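Side-chain contacts in dally-like, isoform A (Drosophila melanogaster, PDB 6XTZ), which is a glypican, probably a cell-surface heparan sulfate proteoglycan, that binds Wnt and hedgehog proteins and takes up O-palmitoleoyl serine, a mimic of the Wnt lipid: residues A[12-17]-A[25-30]; A[38-43]-A[237-242]. The protein carries 5 engineered substitutions. All blocks are in the same frame, centred on the assembly; numbering follows the deposited sequence.

Interaction 1: residues A[12-17]-A[25-30]; sequences AVTHIF and IEIPQK. With NAG (2-acetamido-2-deoxy-beta-D-glucopyranose), chain B.
Ile27 reaches across from its loop to the first turn of helix 14-19 and meets Phe17 and Thr14 there. Its terminal methyl makes the nearest approach, with CD1 of Ile27 lying 3.7 Å from CB of Phe17. The same methyl sits 3.8 Å from the backbone O of Thr14, and OG1 of Thr14 comes within 4.2 Å of it, so CD1 of Ile27 fills the step between two residues one helical turn apart. The other branch of the isoleucine turns to the aromatic ring: CG2 of Ile27 is 4.1 Å from CD2 of Phe17 and approaches the ring obliquely. With CG1 beside the backbone N (chi1 -57°) and the chain extended beyond it (chi2 178°), Ile27 can offer both branches to Phe17 at once.

The buried side chain of Phe17 also touches Ala238 of helix 236-239, Met53 of helix 51-110 and Cys49, while Ile22 touches Ile27 within the connecting loop. Val13 is the N-cap residue of helix 14-19, and its carbonyl O receives weak bonds from the backbone N of Ile16 and of Phe17. Just before it, N of Ala12 lies 3.4 Å from O5 of the N-acetylglucosamine carried by Asn9, a glycan sugar rather than a bound substrate. The contact packs the loop that follows helix 14-19 back onto that helix, at the cysteine-rich end of the glypican core. It is mainly apolar, and its hold depends on the fit of the Ile27 branches against the helix rather than on directional bonds.

Interaction 2: residues A[38-43]-A[237-242]; sequences RYCESP and GACKGY
A cluster of two disulfides in the cysteine-rich end of the glypican core brings the loop 38-43 against the end of the short helix 236-239. Cys40 and Cys239 face each other across the contact with their SG atoms 3.7 Å apart, but they are not bonded to one another: Cys40 is joined to Cys236 and Cys239 to Cys49. Both sulfurs stand beside their own backbone N, and each side chain is directed at the other segment, so two separate crosslinks pack sulfur against sulfur in a buried spot.

Next to this pair a salt bridge links Glu41, which is exposed, to Lys240. NZ of Lys240 donates to OE1 of Glu41 at 2.7 Å, meeting the oxygen nearly along its C-O axis. CE of Lys240 follows at 3.3 Å from the same OE1. With CG anti to the backbone N (chi1 -176°) and the chain extended, Glu41 carries its carboxylate out to the lysine; Lys240 is likewise extended beyond CG, and the two chains run at a slant to each other, so that the ammonium meets one oxygen. Lys240 leaves the helix just where a Schellman motif closes it: N of Tyr242 bonds to O of Gly237 at 3.1 Å, and N of Gly241 to O of Ala238 at 3.0 Å, with Gly241 taking the positive phi of the C-prime position. O of Gly237 also accepts from N of Lys240. A second acceptor, O of His487, holds the same ammonium. Replacing Lys240 by a methionine would probably leave the Glu41 carboxylate without its charged mate and the His487 carbonyl without this donor. Glu54 of helix 51-110 accepts from the backbone N atoms of Arg38, Tyr39 and Cys40.

Interactions 1 and 2 follow one another along the chain, the first closing before the second opens, and their centres lie 13 Å apart. Both sit far from the centre of the elongated core, on the same side of it, and the loop between helices 14-19 and 51-110 supplies one segment to each. The short helix 236-239 joins them: CG2 of Val13 is 3.2 Å from O of Ala238, and CZ of Phe17 is 3.5 Å from that same oxygen. The segment 237-242 thus packs against 12-17 while facing 38-43, tying the N-terminal part to a region some two hundred residues later at one end of the elongated glypican core.

Interaction 1: residues A[12-17]-A[25-30]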
# COMPACT_ATOMS: atom_id res chain seq x y z
N ALA A 12 42.97 24.35 2.80
CA ALA A 12 42.64 23.10 2.12
C ALA A 12 41.16 22.96 1.82
O ALA A 12 40.79 22.12 0.99
CB ALA A 12 43.11 21.91 2.97
N VAL A 13 40.30 23.75 2.47
CA VAL A 13 38.86 23.63 2.33
C VAL A 13 38.22 24.90 1.79
O VAL A 13 37.00 25.03 1.82
CB VAL A 13 38.21 23.23 3.67
CG1 VAL A 13 38.63 21.82 4.06
CG2 VAL A 13 38.58 24.23 4.75
N THR A 14 39.02 25.84 1.28
CA THR A 14 38.45 27.08 0.76
C THR A 14 37.59 26.83 -0.48
O THR A 14 36.62 27.55 -0.71
CB THR A 14 39.56 28.09 0.44
OG1 THR A 14 38.99 29.26 -0.16
CG2 THR A 14 40.59 27.49 -0.50
N HIS A 15 37.93 25.81 -1.27
CA HIS A 15 37.12 25.49 -2.45
C HIS A 15 35.81 24.82 -2.06
O HIS A 15 34.81 24.98 -2.76
CB HIS A 15 37.91 24.60 -3.41
CG HIS A 15 38.21 23.24 -2.86
ND1 HIS A 15 39.21 23.01 -1.94
CD2 HIS A 15 37.65 22.04 -3.11
CE1 HIS A 15 39.25 21.73 -1.64
NE2 HIS A 15 38.31 21.11 -2.34
N ILE A 16 35.81 24.06 -0.96
CA ILE A 16 34.59 23.39 -0.51
C ILE A 16 33.54 24.42 -0.11
O ILE A 16 32.35 24.27 -0.45
CB ILE A 16 34.91 22.42 0.64
CG1 ILE A 16 35.89 21.35 0.18
CG2 ILE A 16 33.64 21.79 1.17
CD1 ILE A 16 36.28 20.37 1.26
N PHE A 17 33.94 25.46 0.61
CA PHE A 17 32.99 26.49 1.03
C PHE A 17 32.44 27.26 -0.17
O PHE A 17 31.25 27.57 -0.22
CB PHE A 17 33.65 27.44 2.02
CG PHE A 17 34.07 26.77 3.31
CD1 PHE A 17 33.25 25.84 3.92
CD2 PHE A 17 35.28 27.08 3.89
CE1 PHE A 17 33.63 25.22 5.09
CE2 PHE A 17 35.67 26.46 5.07
CZ PHE A 17 34.84 25.53 5.67
N ILE A 25 34.50 36.42 0.24
CA ILE A 25 34.62 37.51 1.20
C ILE A 25 34.32 37.00 2.61
O ILE A 25 34.97 37.40 3.58
CB ILE A 25 33.71 38.68 0.81
CG1 ILE A 25 34.12 39.27 -0.54
CG2 ILE A 25 33.73 39.76 1.88
CD1 ILE A 25 33.37 38.68 -1.73
N GLU A 26 33.34 36.11 2.74
CA GLU A 26 32.95 35.59 4.05
C GLU A 26 33.93 34.55 4.59
O GLU A 26 33.97 34.34 5.80
CB GLU A 26 31.56 34.97 3.98
CG GLU A 26 30.53 35.81 3.24
CD GLU A 26 29.15 35.16 3.23
OE1 GLU A 26 28.86 34.39 4.16
OE2 GLU A 26 28.38 35.42 2.29
N ILE A 27 34.71 33.91 3.72
CA ILE A 27 35.57 32.80 4.12
C ILE A 27 36.78 33.33 4.89
O ILE A 27 37.58 34.09 4.33
CB ILE A 27 36.02 31.98 2.91
CG1 ILE A 27 34.80 31.46 2.14
CG2 ILE A 27 36.91 30.82 3.34
CD1 ILE A 27 35.15 30.67 0.90
N PRO A 28 36.95 32.96 6.16
CA PRO A 28 38.14 33.40 6.89
C PRO A 28 39.38 32.70 6.37
O PRO A 28 39.39 31.48 6.17
CB PRO A 28 37.83 32.99 8.34
CG PRO A 28 36.89 31.85 8.21
CD PRO A 28 36.06 32.13 6.98
N GLN A 29 40.43 33.48 6.12
CA GLN A 29 41.69 32.91 5.64
C GLN A 29 42.38 32.12 6.74
O GLN A 29 42.91 31.03 6.49
CB GLN A 29 42.59 34.03 5.11
CG GLN A 29 41.93 34.89 4.05
CD GLN A 29 42.74 36.13 3.72
OE1 GLN A 29 43.72 36.44 4.38
NE2 GLN A 29 42.31 36.85 2.68
N LYS A 30 42.40 32.65 7.95
CA LYS A 30 42.99 32.01 9.11
C LYS A 30 41.90 31.48 10.04
O LYS A 30 40.77 31.97 10.02
CB LYS A 30 43.89 32.99 9.87
CG LYS A 30 45.01 33.58 9.02
CD LYS A 30 45.85 32.49 8.37
CE LYS A 30 46.95 33.08 7.51
NZ LYS A 30 47.88 33.94 8.30
C1 NAG B . 47.00 23.37 3.79
C2 NAG B . 48.29 22.56 3.60
C3 NAG B . 49.07 23.09 2.40
C4 NAG B . 48.18 23.12 1.17
C5 NAG B . 46.90 23.90 1.45
C6 NAG B . 45.92 23.87 0.30
C7 NAG B . 49.49 21.49 5.46
C8 NAG B . 50.33 21.71 6.68
N2 NAG B . 49.11 22.60 4.80
O3 NAG B . 50.20 22.26 2.17
O4 NAG B . 48.88 23.74 0.09
O5 NAG B . 46.23 23.34 2.59
O6 NAG B . 46.01 22.65 -0.43
O7 NAG B . 49.16 20.37 5.08

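Interaction 2: residues A[38-43]-A[237-242]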
# COMPACT_ATOMS: atom_id res chain seq x y z
N ARG A 38 27.05 26.75 16.63
CA ARG A 38 25.93 26.04 17.23
C ARG A 38 26.01 24.53 17.04
O ARG A 38 25.59 23.78 17.92
CB ARG A 38 24.61 26.55 16.64
CG ARG A 38 24.29 27.99 16.99
CD ARG A 38 22.94 28.40 16.42
NE ARG A 38 22.97 28.56 14.97
CZ ARG A 38 21.93 28.95 14.24
NH1 ARG A 38 20.77 29.22 14.83
NH2 ARG A 38 22.05 29.08 12.92
N TYR A 39 26.52 24.08 15.90
CA TYR A 39 26.50 22.66 15.56
C TYR A 39 27.89 22.06 15.45
O TYR A 39 28.13 20.98 15.99
CB TYR A 39 25.73 22.45 14.25
CG TYR A 39 24.44 23.23 14.17
CD1 TYR A 39 23.44 23.05 15.12
CD2 TYR A 39 24.21 24.15 13.15
CE1 TYR A 39 22.25 23.76 15.06
CE2 TYR A 39 23.03 24.86 13.08
CZ TYR A 39 22.06 24.66 14.04
OH TYR A 39 20.88 25.37 13.97
N CYS A 40 28.81 22.73 14.76
CA CYS A 40 30.18 22.25 14.71
C CYS A 40 30.87 22.48 16.05
O CYS A 40 30.41 23.25 16.90
CB CYS A 40 30.97 22.94 13.60
SG CYS A 40 30.18 22.90 11.98
N GLU A 41 31.99 21.79 16.24
CA GLU A 41 32.82 22.02 17.41
C GLU A 41 33.62 23.31 17.25
O GLU A 41 34.13 23.60 16.17
CB GLU A 41 33.77 20.84 17.64
CG GLU A 41 34.60 20.96 18.91
CD GLU A 41 35.54 19.78 19.11
OE1 GLU A 41 35.71 18.99 18.17
OE2 GLU A 41 36.11 19.66 20.22
N SER A 42 33.71 24.08 18.33
CA SER A 42 34.51 25.30 18.39
C SER A 42 35.58 25.11 19.45
O SER A 42 35.43 25.57 20.59
CB SER A 42 33.64 26.52 18.69
OG SER A 42 32.92 26.93 17.55
N PRO A 43 36.67 24.44 19.12
CA PRO A 43 37.72 24.17 20.11
C PRO A 43 38.59 25.41 20.31
O PRO A 43 38.40 26.45 19.68
CB PRO A 43 38.51 23.02 19.48
CG PRO A 43 38.36 23.25 18.02
CD PRO A 43 36.98 23.83 17.82
N GLY A 237 32.94 18.83 8.80
CA GLY A 237 34.27 18.32 8.50
C GLY A 237 35.16 19.38 7.87
O GLY A 237 36.35 19.48 8.20
N ALA A 238 34.60 20.19 6.97
CA ALA A 238 35.39 21.25 6.34
C ALA A 238 35.74 22.35 7.33
O ALA A 238 36.75 23.04 7.15
CB ALA A 238 34.63 21.83 5.15
N CYS A 239 34.93 22.52 8.38
CA CYS A 239 35.24 23.53 9.39
C CYS A 239 36.50 23.19 10.18
O CYS A 239 37.10 24.09 10.78
CB CYS A 239 34.06 23.72 10.33
SG CYS A 239 32.54 24.28 9.52
N LYS A 240 36.92 21.93 10.19
CA LYS A 240 38.17 21.53 10.80
C LYS A 240 39.30 21.37 9.78
O LYS A 240 40.33 20.77 10.10
CB LYS A 240 38.00 20.22 11.58
CG LYS A 240 37.26 20.37 12.90
CD LYS A 240 37.36 19.10 13.73
CE LYS A 240 36.78 19.29 15.11
NZ LYS A 240 36.98 18.10 15.98
N GLY A 241 39.12 21.89 8.57
CA GLY A 241 40.14 21.76 7.55
C GLY A 241 40.16 20.43 6.84
O GLY A 241 41.05 20.20 6.01
N TYR A 242 39.21 19.54 7.13
CA TYR A 242 39.16 18.23 6.51
C TYR A 242 38.39 18.29 5.20
O TYR A 242 37.39 19.00 5.09
CB TYR A 242 38.51 17.21 7.45
CG TYR A 242 39.24 17.02 8.76
CD1 TYR A 242 40.63 17.05 8.82
CD2 TYR A 242 38.54 16.82 9.94
CE1 TYR A 242 41.30 16.87 10.02
CE2 TYR A 242 39.20 16.65 11.14
CZ TYR A 242 40.58 16.67 11.18
OH TYR A 242 41.24 16.50 12.37